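Local coordinates for MMACHC-like protein (Caenorhabditis elegans, PDB 5UJC) that binds cobalamin and probably removes its upper axial cyanide or alkyl group by flavin- or glutathione-dependent reductive chemistry in vitamin B12 trafficking, at residues R13-K18 / E103-K108. Numbering follows the deposited sequence.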
ATOM      1  N   ARG A  13      -2.901 -17.486  -6.716  1.00 12.28           N
ATOM      2  CA  ARG A  13      -1.992 -18.410  -6.041  1.00 13.22           C
ATOM      3  C   ARG A  13      -0.533 -18.132  -6.419  1.00 12.19           C
ATOM      4  O   ARG A  13       0.329 -18.138  -5.565  1.00 12.56           O
ATOM      5  CB  ARG A  13      -2.346 -19.860  -6.358  1.00 14.82           C
ATOM      6  CG  ARG A  13      -1.724 -20.872  -5.392  1.00 17.31           C
ATOM      7  CD  ARG A  13      -2.286 -20.733  -3.961  1.00 19.39           C
ATOM      8  NE  ARG A  13      -3.740 -20.879  -3.938  1.00 20.69           N
ATOM      9  CZ  ARG A  13      -4.397 -22.043  -3.884  1.00 21.25           C
ATOM     10  NH1 ARG A  13      -3.736 -23.213  -3.759  1.00 22.30           N
ATOM     11  NH2 ARG A  13      -5.717 -22.040  -3.910  1.00 28.27           N
ATOM     12  N   VAL A  14      -0.264 -17.858  -7.691  1.00 13.36           N
ATOM     13  CA  VAL A  14       1.129 -17.552  -8.101  1.00 13.69           C
ATOM     14  C   VAL A  14       1.614 -16.261  -7.435  1.00 12.51           C
ATOM     15  O   VAL A  14       2.731 -16.174  -6.961  1.00 14.20           O
ATOM     16  CB  VAL A  14       1.271 -17.393  -9.616  1.00 19.66           C
ATOM     17  CG1 VAL A  14       2.698 -16.970  -9.972  1.00 25.08           C
ATOM     18  CG2 VAL A  14       0.932 -18.666 -10.280  1.00 23.91           C
ATOM     19  N   VAL A  15       0.751 -15.249  -7.415  1.00 12.47           N
ATOM     20  CA  VAL A  15       1.092 -13.988  -6.772  1.00 13.26           C
ATOM     21  C   VAL A  15       1.428 -14.227  -5.300  1.00 12.41           C
ATOM     22  O   VAL A  15       2.446 -13.712  -4.782  1.00 14.07           O
ATOM     23  CB  VAL A  15      -0.042 -12.952  -6.944  1.00 14.01           C
ATOM     24  CG1 VAL A  15       0.260 -11.673  -6.167  1.00 16.97           C
ATOM     25  CG2 VAL A  15      -0.241 -12.640  -8.431  1.00 15.19           C
ATOM     26  N   ASP A  16       0.597 -15.023  -4.635  1.00 12.52           N
ATOM     27  CA  ASP A  16       0.756 -15.273  -3.202  1.00 13.29           C
ATOM     28  C   ASP A  16       1.939 -16.214  -2.888  1.00 13.84           C
ATOM     29  O   ASP A  16       2.516 -16.153  -1.800  1.00 14.44           O
ATOM     30  CB  ASP A  16      -0.536 -15.831  -2.627  1.00 14.03           C
ATOM     31  CG  ASP A  16      -1.639 -14.778  -2.561  1.00 16.56           C
ATOM     32  OD1 ASP A  16      -1.319 -13.555  -2.630  1.00 18.54           O
ATOM     33  OD2 ASP A  16      -2.812 -15.157  -2.388  1.00 17.36           O
ATOM     34  N   GLN A  17       2.350 -17.005  -3.874  1.00 12.23           N
ATOM     35  CA  GLN A  17       3.572 -17.806  -3.733  1.00 12.89           C
ATOM     36  C   GLN A  17       4.823 -16.954  -3.796  1.00 14.07           C
ATOM     37  O   GLN A  17       5.767 -17.178  -3.039  1.00 15.65           O
ATOM     38  CB  GLN A  17       3.627 -18.894  -4.804  1.00 13.75           C
ATOM     39  CG  GLN A  17       2.647 -20.013  -4.582  1.00 14.49           C
ATOM     40  CD  GLN A  17       2.456 -20.903  -5.804  1.00 14.68           C
ATOM     41  OE1 GLN A  17       2.894 -20.579  -6.924  1.00 17.31           O
ATOM     42  NE2 GLN A  17       1.807 -22.015  -5.597  1.00 17.60           N
ATOM     43  N   LYS A  18       4.834 -15.972  -4.702  1.00 13.82           N
ATOM     44  CA  LYS A  18       6.061 -15.199  -4.974  1.00 12.80           C
ATOM     45  C   LYS A  18       6.152 -13.919  -4.152  1.00 14.88           C
ATOM     46  O   LYS A  18       7.235 -13.443  -3.896  1.00 18.25           O
ATOM     47  CB  LYS A  18       6.152 -14.850  -6.439  1.00 14.48           C
ATOM     48  CG  LYS A  18       6.243 -16.056  -7.371  1.00 16.41           C
ATOM     49  CD  LYS A  18       7.266 -17.104  -6.918  1.00 22.89           C
ATOM     50  CE  LYS A  18       8.690 -16.574  -6.979  1.00 29.61           C
ATOM     51  NZ  LYS A  18       9.692 -17.621  -6.629  1.00 36.91           N
ATOM     52  N   GLU A 103       9.186  -8.139 -10.498  1.00 13.17           N
ATOM     53  CA  GLU A 103       9.701  -8.776 -11.705  1.00 17.15           C
ATOM     54  C   GLU A 103       9.828 -10.286 -11.512  1.00 15.93           C
ATOM     55  O   GLU A 103       9.468 -11.049 -12.386  1.00 17.89           O
ATOM     56  CB  GLU A 103      11.048  -8.176 -12.112  1.00 19.70           C
ATOM     57  CG  GLU A 103      11.666  -8.790 -13.366  1.00 24.82           C
ATOM     58  CD  GLU A 103      10.686  -8.861 -14.552  1.00 34.18           C
ATOM     59  OE1 GLU A 103       9.845  -7.940 -14.707  1.00 41.96           O
ATOM     60  OE2 GLU A 103      10.765  -9.829 -15.331  1.00 39.00           O
ATOM     61  N   ILE A 104      10.307 -10.705 -10.349  1.00 15.67           N
ATOM     62  CA  ILE A 104      10.398 -12.145 -10.044  1.00 16.80           C
ATOM     63  C   ILE A 104       9.006 -12.810 -10.062  1.00 15.96           C
ATOM     64  O   ILE A 104       8.811 -13.885 -10.649  1.00 19.12           O
ATOM     65  CB  ILE A 104      11.121 -12.369  -8.704  1.00 21.36           C
ATOM     66  CG1 ILE A 104      12.617 -11.994  -8.864  1.00 24.83           C
ATOM     67  CG2 ILE A 104      10.973 -13.817  -8.233  1.00 24.65           C
ATOM     68  CD1 ILE A 104      13.349 -11.769  -7.557  1.00 27.57           C
ATOM     69  N   MET A 105       8.040 -12.137  -9.451  1.00 13.58           N
ATOM     70  CA  MET A 105       6.688 -12.590  -9.467  1.00 13.10           C
ATOM     71  C   MET A 105       6.148 -12.667 -10.905  1.00 12.58           C
ATOM     72  O   MET A 105       5.506 -13.633 -11.274  1.00 14.27           O
ATOM     73  CB  MET A 105       5.812 -11.668  -8.613  1.00 13.12           C
ATOM     74  CG  MET A 105       4.365 -12.066  -8.533  1.00 14.37           C
ATOM     75  SD  MET A 105       3.399 -11.434  -9.906  1.00 17.50           S
ATOM     76  CE  MET A 105       3.372  -9.731  -9.469  1.00 20.63           C
ATOM     77  N   SER A 106       6.384 -11.611 -11.680  1.00 12.57           N
ATOM     78  CA  SER A 106       5.821 -11.486 -13.015  1.00 14.19           C
ATOM     79  C   SER A 106       6.318 -12.562 -13.940  1.00 15.50           C
ATOM     80  O   SER A 106       5.589 -13.028 -14.804  1.00 17.78           O
ATOM     81  CB  SER A 106       6.155 -10.107 -13.601  1.00 15.59           C
ATOM     82  OG  SER A 106       5.422  -9.092 -12.941  1.00 19.91           O
ATOM     83  N   GLU A 107       7.566 -12.962 -13.755  1.00 15.63           N
ATOM     84  CA  GLU A 107       8.159 -14.008 -14.579  1.00 18.13           C
ATOM     85  C   GLU A 107       7.412 -15.340 -14.416  1.00 17.41           C
ATOM     86  O   GLU A 107       7.218 -16.083 -15.379  1.00 20.92           O
ATOM     87  CB  GLU A 107       9.613 -14.160 -14.205  1.00 22.76           C
ATOM     88  CG  GLU A 107      10.477 -13.017 -14.739  1.00 36.30           C
ATOM     89  CD  GLU A 107      11.947 -13.165 -14.398  1.00 53.14           C
ATOM     90  OE1 GLU A 107      12.365 -14.284 -14.022  1.00 69.56           O
ATOM     91  OE2 GLU A 107      12.694 -12.155 -14.521  1.00 61.08           O
ATOM     92  N   LYS A 108       6.930 -15.600 -13.216  1.00 16.41           N
ATOM     93  CA  LYS A 108       6.094 -16.775 -12.985  1.00 15.66           C
ATOM     94  C   LYS A 108       4.638 -16.532 -13.418  1.00 13.39           C
ATOM     95  O   LYS A 108       3.996 -17.422 -13.992  1.00 15.05           O
ATOM     96  CB  LYS A 108       6.134 -17.183 -11.522  1.00 19.41           C
ATOM     97  CG  LYS A 108       7.523 -17.564 -11.016  1.00 26.96           C
ATOM     98  CD  LYS A 108       8.031 -18.829 -11.669  1.00 32.88           C
ATOM     99  CE  LYS A 108       9.317 -19.325 -11.003  1.00 38.78           C
ATOM    100  NZ  LYS A 108      10.113 -20.184 -11.914  1.00 46.13           N
TER
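No flat group enters this contact: the carboxylates of D16 and E103 turn to partners outside it, D16 to K12 and S27 and E103 to R110, and aliphatic chains and one thioether make the interface. The short helical segments 13-18 and 103-108 run roughly antiparallel at 145°, their axes 9.2 Å apart. They draw together most at K18, whose CA lies 5.2 Å from M105 CA. There the lysine acts through its hydrocarbon: K18 CB sits 3.8 Å from M105 CA, over the backbone of the facing helix. Bends at chi2 and chi3 then fold the chain, so that K18 CE meets I104 CG2 at 3.8 Å, while K18 CD rests 4.1 Å from K108 CG. The two ammonium groups stay apart, K18 NZ being 5.9 Å from K108 NZ, a like-charge pair that probably costs a little stability. An alanine at K18 would keep the CB contact with M105 but lose the methylene cover over I104 and K108, and would probably loosen this outer edge. One turn back, V14 CG1, anti to the backbone N (chi1 175°), reaches K108 CB at 3.8 Å, the two side chains crossing at about a right angle. Deeper in, M105 leaves its helix with CG anti to the backbone N (chi1 -179°) and bends at chi2 and chi3, placing M105 SD 4.1 Å from V15 CG2. Both buried side chains also touch L190 of strand 185-196, and V15 reaches L56 and I58 of strand 53-60. No hydrogen bond joins the segments; apolar contacts run from the lysine methylenes at the outer edge down to the sheet. Away from the cobalamin pocket, this is an antiparallel helix pair packed on one face of the antiparallel sheet, consistent with the alpha/beta fold of the flavin-dependent nitroreductase clan.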